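Local coordinates for protein 4-hydroxybutyrate CoA-transferase (Porphyromonas gingivalis, PDB 3EH7) that probably transfers coenzyme A from an acyl-CoA to a carboxylate such as acetate or 4-hydroxybutyrate, at residues A359-A364 against A369-P374. Residues are numbered along the deposited sequence; the frame is centred on the assembly and turned at random.
Sequences AIPSTA and ASRIVP
The carbonyl oxygen Ser-362 O is gripped twice: Arg-371 N donates to it over 3.0 Å, and a water donates from 2.6 Å. That water also donates to Ser-370 OG, which in turn gives its own proton to Ile-372 O at 2.6 Å. With OG anti to the backbone N (chi1 -177°), the short serine side chain reaches this relay and links the water to the chain beyond Arg-371. Next along, Ala-364 and Ala-369 form a hydrogen-bonded antiparallel pair: Ala-364 N meets Ala-369 O at 2.7 Å, and Ala-369 N returns a bond to Ala-364 O. Their small methyls lie on one face of this two-stranded hairpin, while Thr-363 and Ser-370, a non-hydrogen-bonded pair, put their side chains on the other.

Arg-371 runs back across 359-364, its chain extended from CG to NE. Arg-371 NE donates to Thr-363 O over 3.2 Å, arriving from above the carbonyl plane in a bent bond (147°). Pro-361 sets CD over one face of the Arg-371 guanidinium, 3.9 Å above its plane and toward the rim, the two side chains crossing obliquely; the rigid, apolar ring suits a flat cation. Arg-371 CB packs on Ile-360 CD1, 3.9 Å away, and Ile-360 also touches Ile-319 of strand 318-320. Arg-371 NH1 makes a weak hydrogen bond to Cys-316 O. One arginine thus ties the hairpin to the loop leaving strand 355-359 through both backbone and side chain, and the carbonyl oxygens Thr-363 O and, weakly, Cys-316 O probably share in stabilising its charge.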
loop_
_atom_site.group_PDB
_atom_site.type_symbol
_atom_site.label_atom_id
_atom_site.label_comp_id
_atom_site.label_asym_id
_atom_site.label_seq_id
_atom_site.Cartn_x
_atom_site.Cartn_y
_atom_site.Cartn_z
ATOM N N ALA A 359 -13.579 4.917 10.898
ATOM C CA ALA A 359 -14.686 5.318 11.763
ATOM C C ALA A 359 -15.910 5.597 10.893
ATOM O O ALA A 359 -15.914 6.530 10.041
ATOM C CB ALA A 359 -14.314 6.558 12.553
ATOM N N ILE A 360 -16.927 4.769 11.066
ATOM C CA ILE A 360 -18.091 4.807 10.192
ATOM C C ILE A 360 -19.372 4.539 10.973
ATOM O O ILE A 360 -19.345 3.802 11.967
ATOM C CB ILE A 360 -17.981 3.780 9.053
ATOM C CG1 ILE A 360 -17.620 2.397 9.599
ATOM C CG2 ILE A 360 -16.925 4.233 8.057
ATOM C CD1 ILE A 360 -17.920 1.317 8.639
ATOM N N PRO A 361 -20.489 5.150 10.530
ATOM C CA PRO A 361 -21.803 4.746 10.982
ATOM C C PRO A 361 -22.007 3.298 10.558
ATOM O O PRO A 361 -21.541 2.907 9.487
ATOM C CB PRO A 361 -22.746 5.660 10.200
ATOM C CG PRO A 361 -21.942 6.716 9.650
ATOM C CD PRO A 361 -20.564 6.215 9.514
ATOM N N SER A 362 -22.674 2.503 11.377
ATOM C CA SER A 362 -22.855 1.094 11.046
ATOM C C SER A 362 -23.836 0.912 9.880
ATOM O O SER A 362 -23.885 -0.168 9.261
ATOM C CB SER A 362 -23.309 0.289 12.266
ATOM O OG SER A 362 -24.625 0.625 12.665
ATOM N N THR A 363 -24.606 1.959 9.573
ATOM C CA THR A 363 -25.648 1.850 8.544
ATOM C C THR A 363 -25.584 3.009 7.565
ATOM O O THR A 363 -24.880 3.993 7.772
ATOM C CB THR A 363 -27.095 1.797 9.145
ATOM O OG1 THR A 363 -27.412 3.069 9.717
ATOM C CG2 THR A 363 -27.248 0.693 10.213
ATOM N N ALA A 364 -26.325 2.862 6.482
ATOM C CA ALA A 364 -26.440 3.905 5.480
ATOM C C ALA A 364 -27.855 3.882 4.887
ATOM O O ALA A 364 -28.643 2.948 5.119
ATOM C CB ALA A 364 -25.405 3.708 4.402
ATOM N N ALA A 369 -29.521 0.108 4.877
ATOM C CA ALA A 369 -28.308 -0.555 4.347
ATOM C C ALA A 369 -27.234 -0.626 5.434
ATOM O O ALA A 369 -27.133 0.277 6.255
ATOM C CB ALA A 369 -27.763 0.226 3.145
ATOM N N SER A 370 -26.420 -1.679 5.398
ATOM C CA SER A 370 -25.287 -1.856 6.309
ATOM C C SER A 370 -23.981 -1.384 5.657
ATOM O O SER A 370 -23.734 -1.681 4.500
ATOM C CB SER A 370 -25.159 -3.339 6.624
ATOM O OG SER A 370 -24.137 -3.578 7.551
ATOM N N ARG A 371 -23.136 -0.657 6.378
ATOM C CA ARG A 371 -21.768 -0.411 5.887
ATOM C C ARG A 371 -20.781 -1.582 6.139
ATOM O O ARG A 371 -19.640 -1.560 5.660
ATOM C CB ARG A 371 -21.197 0.863 6.486
ATOM C CG ARG A 371 -22.031 2.052 6.261
ATOM C CD ARG A 371 -21.240 3.347 6.358
ATOM N NE ARG A 371 -22.170 4.453 6.132
ATOM C CZ ARG A 371 -21.811 5.673 5.752
ATOM N NH1 ARG A 371 -20.519 5.989 5.547
ATOM N NH2 ARG A 371 -22.744 6.591 5.570
ATOM N N ILE A 372 -21.205 -2.573 6.910
ATOM C CA ILE A 372 -20.426 -3.782 7.115
ATOM C C ILE A 372 -21.138 -4.828 6.299
ATOM O O ILE A 372 -22.283 -5.208 6.591
ATOM C CB ILE A 372 -20.300 -4.130 8.603
ATOM C CG1 ILE A 372 -19.400 -3.079 9.295
ATOM C CG2 ILE A 372 -19.752 -5.542 8.816
ATOM C CD1 ILE A 372 -19.276 -3.287 10.853
ATOM N N VAL A 373 -20.493 -5.244 5.219
ATOM C CA VAL A 373 -21.168 -6.043 4.220
ATOM C C VAL A 373 -20.496 -7.405 4.076
ATOM O O VAL A 373 -19.302 -7.544 4.280
ATOM C CB VAL A 373 -21.219 -5.301 2.874
ATOM C CG1 VAL A 373 -22.051 -4.011 3.026
ATOM C CG2 VAL A 373 -19.795 -4.981 2.344
ATOM N N PRO A 374 -21.271 -8.432 3.748
ATOM C CA PRO A 374 -20.647 -9.709 3.428
ATOM C C PRO A 374 -19.728 -9.639 2.188
ATOM O O PRO A 374 -18.684 -10.282 2.168
ATOM C CB PRO A 374 -21.832 -10.640 3.196
ATOM C CG PRO A 374 -23.010 -9.749 2.980
ATOM C CD PRO A 374 -22.734 -8.435 3.585
HETATM O O HOH W 1 -24.306 -2.516 10.193
#